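Local coordinates for 4-hydroxy-tetrahydrodipicolinate synthase (Thermotoga maritima, PDB 1O5K), which probably catalyses the condensation of pyruvate with aspartate beta-semialdehyde to 4-hydroxy-tetrahydrodipicolinate, a step in bacterial lysine biosynthesis, at residues 13-18 against 195-200; 151-156 against 179-184. One frame throughout, in Å; residues are numbered along the deposited sequence.

Interaction 1 of 2, residues 13-18 against 195-200; sequences MFRGVG and DFMVWS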
# COMPACT_ATOMS: atom_id res chain seq x y z
N MET A 13 23.97 -19.35 17.75
CA MET A 13 23.14 -20.34 17.02
C MET A 13 23.88 -20.80 15.76
O MET A 13 24.44 -21.91 15.71
CB MET A 13 21.74 -19.82 16.65
CG MET A 13 20.82 -19.36 17.80
SD MET A 13 20.38 -20.78 18.85
CE MET A 13 19.27 -20.00 19.99
N PHE A 14 23.96 -19.92 14.76
CA PHE A 14 24.54 -20.29 13.50
C PHE A 14 24.71 -19.11 12.58
O PHE A 14 24.08 -18.06 12.78
CB PHE A 14 23.66 -21.34 12.80
CG PHE A 14 22.40 -20.76 12.18
CD1 PHE A 14 22.34 -20.43 10.83
CD2 PHE A 14 21.27 -20.54 12.95
CE1 PHE A 14 21.19 -19.90 10.26
CE2 PHE A 14 20.14 -19.99 12.42
CZ PHE A 14 20.07 -19.65 11.06
N ARG A 15 25.60 -19.27 11.60
CA ARG A 15 25.68 -18.36 10.45
C ARG A 15 25.50 -19.20 9.21
O ARG A 15 25.87 -20.38 9.18
CB ARG A 15 27.02 -17.64 10.37
CG ARG A 15 27.22 -16.65 11.51
CD ARG A 15 28.39 -15.75 11.28
NE ARG A 15 28.01 -14.56 10.53
CZ ARG A 15 28.78 -13.95 9.62
NH1 ARG A 15 29.99 -14.43 9.30
NH2 ARG A 15 28.34 -12.86 9.02
N GLY A 16 24.92 -18.58 8.18
CA GLY A 16 24.62 -19.30 6.97
C GLY A 16 23.16 -19.67 6.93
O GLY A 16 22.32 -18.82 7.18
N VAL A 17 22.87 -20.95 6.64
CA VAL A 17 21.51 -21.38 6.29
C VAL A 17 20.93 -22.25 7.39
O VAL A 17 21.56 -23.25 7.79
CB VAL A 17 21.48 -22.19 4.99
CG1 VAL A 17 20.04 -22.64 4.71
CG2 VAL A 17 22.01 -21.35 3.87
N GLY A 18 19.77 -21.84 7.89
CA GLY A 18 18.94 -22.60 8.80
C GLY A 18 17.66 -22.93 8.06
O GLY A 18 16.96 -22.04 7.62
N ASP A 195 27.20 -8.79 18.72
CA ASP A 195 27.05 -10.22 18.47
C ASP A 195 25.59 -10.63 18.16
O ASP A 195 25.29 -11.82 18.02
CB ASP A 195 27.55 -11.00 19.72
CG ASP A 195 26.94 -10.45 21.00
OD1 ASP A 195 27.55 -9.55 21.62
OD2 ASP A 195 25.83 -10.79 21.44
N PHE A 196 24.69 -9.64 18.11
CA PHE A 196 23.28 -9.90 17.85
C PHE A 196 23.16 -10.37 16.39
O PHE A 196 23.75 -9.77 15.51
CB PHE A 196 22.43 -8.68 18.08
CG PHE A 196 20.94 -8.96 18.20
CD1 PHE A 196 20.43 -9.46 19.39
CD2 PHE A 196 20.04 -8.70 17.16
CE1 PHE A 196 19.04 -9.71 19.52
CE2 PHE A 196 18.68 -8.90 17.32
CZ PHE A 196 18.15 -9.42 18.49
N MET A 197 22.46 -11.46 16.18
CA MET A 197 22.35 -12.09 14.87
C MET A 197 21.16 -11.57 14.12
O MET A 197 20.09 -11.36 14.70
CB MET A 197 22.21 -13.59 15.03
CG MET A 197 23.36 -14.24 15.81
SD MET A 197 24.96 -14.03 15.10
CE MET A 197 24.85 -15.04 13.82
N VAL A 198 21.31 -11.40 12.80
CA VAL A 198 20.21 -10.98 12.00
C VAL A 198 20.20 -11.89 10.76
O VAL A 198 21.14 -11.86 9.98
CB VAL A 198 20.27 -9.51 11.59
CG1 VAL A 198 19.00 -9.21 10.74
CG2 VAL A 198 20.37 -8.63 12.76
N TRP A 199 19.19 -12.75 10.67
CA TRP A 199 19.01 -13.67 9.55
C TRP A 199 17.85 -13.21 8.74
O TRP A 199 16.80 -12.71 9.28
CB TRP A 199 18.76 -15.09 10.01
CG TRP A 199 19.81 -15.71 10.93
CD1 TRP A 199 21.00 -16.25 10.56
CD2 TRP A 199 19.77 -15.76 12.36
NE1 TRP A 199 21.68 -16.69 11.66
CE2 TRP A 199 20.93 -16.43 12.78
CE3 TRP A 199 18.82 -15.39 13.32
CZ2 TRP A 199 21.20 -16.72 14.12
CZ3 TRP A 199 19.06 -15.68 14.64
CH2 TRP A 199 20.26 -16.29 15.05
N SER A 200 17.97 -13.35 7.42
CA SER A 200 16.83 -13.11 6.57
C SER A 200 15.69 -14.14 6.77
O SER A 200 15.94 -15.36 6.90
CB SER A 200 17.23 -13.19 5.05
OG SER A 200 16.12 -12.87 4.26

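Interaction 2 of 2, residues 151-156 against 179-184; sequences GVNVLP and IDQIDR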
# COMPACT_ATOMS: atom_id res chain seq x y z
N GLY A 151 0.34 -8.85 11.10
CA GLY A 151 -0.29 -7.55 11.25
C GLY A 151 0.50 -6.55 12.10
O GLY A 151 -0.01 -5.46 12.42
N VAL A 152 1.72 -6.89 12.46
CA VAL A 152 2.53 -5.98 13.27
C VAL A 152 3.96 -6.09 12.78
O VAL A 152 4.42 -7.19 12.41
CB VAL A 152 2.46 -6.33 14.78
CG1 VAL A 152 3.17 -7.66 15.09
CG2 VAL A 152 3.06 -5.19 15.57
N ASN A 153 4.62 -4.94 12.68
CA ASN A 153 6.03 -4.85 12.33
C ASN A 153 6.85 -4.41 13.55
O ASN A 153 6.52 -3.38 14.17
CB ASN A 153 6.22 -3.82 11.23
CG ASN A 153 7.66 -3.72 10.80
OD1 ASN A 153 8.26 -4.72 10.50
ND2 ASN A 153 8.22 -2.49 10.80
N VAL A 154 7.91 -5.15 13.86
CA VAL A 154 8.89 -4.73 14.90
C VAL A 154 9.74 -3.64 14.30
O VAL A 154 10.48 -3.90 13.34
CB VAL A 154 9.88 -5.85 15.34
CG1 VAL A 154 10.74 -5.37 16.50
CG2 VAL A 154 9.16 -7.12 15.72
N LEU A 155 9.69 -2.45 14.87
CA LEU A 155 10.50 -1.37 14.34
C LEU A 155 11.95 -1.70 14.64
O LEU A 155 12.21 -2.33 15.67
CB LEU A 155 10.16 -0.04 15.00
CG LEU A 155 8.79 0.52 14.70
CD1 LEU A 155 8.58 1.73 15.54
CD2 LEU A 155 8.59 0.84 13.20
N PRO A 156 12.88 -1.34 13.77
CA PRO A 156 14.31 -1.53 14.03
C PRO A 156 14.72 -1.04 15.42
O PRO A 156 15.45 -1.73 16.13
CB PRO A 156 14.97 -0.78 12.84
CG PRO A 156 13.92 -0.97 11.73
CD PRO A 156 12.63 -0.82 12.40
N ILE A 179 13.77 -3.12 2.11
CA ILE A 179 15.25 -3.05 2.24
C ILE A 179 15.65 -1.98 3.29
O ILE A 179 16.69 -2.08 3.97
CB ILE A 179 15.91 -2.78 0.90
CG1 ILE A 179 17.45 -2.98 0.96
CG2 ILE A 179 15.57 -1.40 0.33
CD1 ILE A 179 17.89 -4.32 1.46
N ASP A 180 14.82 -0.98 3.44
CA ASP A 180 15.07 0.03 4.52
C ASP A 180 14.98 -0.60 5.92
O ASP A 180 15.79 -0.26 6.80
CB ASP A 180 14.06 1.18 4.44
CG ASP A 180 14.48 2.25 3.51
OD1 ASP A 180 13.58 2.88 2.94
OD2 ASP A 180 15.67 2.56 3.30
N GLN A 181 14.00 -1.49 6.10
CA GLN A 181 13.82 -2.23 7.32
C GLN A 181 15.01 -3.15 7.50
O GLN A 181 15.63 -3.13 8.56
CB GLN A 181 12.50 -2.98 7.41
CG GLN A 181 12.40 -3.95 8.58
CD GLN A 181 11.61 -3.42 9.79
OE1 GLN A 181 11.04 -2.33 9.77
NE2 GLN A 181 11.54 -4.24 10.83
N ILE A 182 15.40 -3.88 6.46
CA ILE A 182 16.52 -4.80 6.58
C ILE A 182 17.83 -4.06 6.94
O ILE A 182 18.54 -4.47 7.87
CB ILE A 182 16.68 -5.57 5.27
CG1 ILE A 182 15.46 -6.54 5.10
CG2 ILE A 182 18.01 -6.29 5.23
CD1 ILE A 182 15.38 -7.15 3.68
N ASP A 183 18.08 -2.95 6.26
CA ASP A 183 19.27 -2.14 6.49
C ASP A 183 19.34 -1.66 7.95
O ASP A 183 20.36 -1.80 8.59
CB ASP A 183 19.22 -0.95 5.54
CG ASP A 183 20.40 -0.05 5.68
OD1 ASP A 183 20.23 1.01 6.31
OD2 ASP A 183 21.49 -0.31 5.20
N ARG A 184 18.23 -1.14 8.45
CA ARG A 184 18.16 -0.57 9.79
C ARG A 184 18.14 -1.62 10.91
O ARG A 184 18.77 -1.41 11.95
CB ARG A 184 16.97 0.36 9.89
CG ARG A 184 17.25 1.68 9.26
CD ARG A 184 18.21 2.57 10.12
NE ARG A 184 17.48 3.31 11.15
CZ ARG A 184 18.00 4.26 11.95
NH1 ARG A 184 17.21 4.87 12.83
NH2 ARG A 184 19.28 4.61 11.90

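Interaction 1 of 2, residues 13-18 against 195-200
An offset aromatic stack is the centre of this contact. The ring of F14 lies on one face of the five-membered ring of W199, planes 10° and centroids 4.1 Å apart. A first torsion of 76° puts F14 CG in the crowded place between backbone N and carbonyl carbon and swings the ring back over G18. Its tip comes nearest, F14 CZ lying 3.4 Å from W199 NE1. M197 CB lies over the rim of the opposite face, at the benzo part. Polar chemistry uses the same residues: W199 NE1 donates to F14 O at 3.0 Å, the oxygen lying in the indole plane while the donor stands above the carbonyl plane. Among apolar contacts, M13 CB approaches the benzo ring obliquely, 4.0 Å from W199 CZ2, and the doubly bent M197 brings CE to R15 CG at 3.7 Å; the R15 guanidinium turns to D215. The site packs the chain just ahead of strand 16-20, first of the TIM-barrel strands, against the segment preceding helix 206-212, and F14 touches I218, a predicted pyruvate-binding residue. F14 thus supplies a stacking ring from its side chain and a backbone acceptor, which would restrain the indole's rotation and satisfy its buried N-H.

Interaction 2 of 2, residues 151-156 against 179-184
Q181 lays its amide beside the ring of P156, its OE1 lying 3.4 Å from P156 CD, and meets N153 tip to tip. CG of Q181 is anti to the backbone N (chi1 170°), and a bend at chi2 carries the amide off helix 179-192 toward the loop. There both of its ends are used. N153, whose CG is also anti to its backbone N, gives an N-H from ND2 to Q181 OE1 at 3.0 Å; the bond is almost straight at 171°, ND2 stands above the acceptor's carbonyl plane, and the two amides are turned 58° apart. On the other side Q181 NE2 donates to V154 O at 2.7 Å, nearly along the C=O axis, and it also bonds E174. In this TIM-barrel enzyme the loop 151-156 lies within the crossover from strand 141-144 to its parallel neighbour 169-171, and L155 is the N-cap of helix 156-165. N153 OD1 is held by N145 and N176, which fixes which way its amide is flipped. Beyond the amides, P156 CB rests 3.7 Å from R184 CB, the two side chains crossing at about a right angle, while T185 and L188 of helix 179-192 also touch the proline.

Both contacts are largely buried and lie within the same barrel, but at different distances from the centre of the chain: interaction 1 is centred about 11 Å from it, interaction 2 about 17 Å. The first brings the approach to strand 16-20 against the segment following helix 179-192; the second sets the start of that same helix against a loop leading into helix 156-165. Both segments of interaction 2 fall, in sequence, between those of interaction 1. Stacked rings and a single indole bond serve the site nearer the centre, whereas side-chain amides, a backbone carbonyl and a proline serve the one farther out. Helix 179-192 also faces a second subunit, whose arginines meet D180 and D183; interaction 1 touches no other chain.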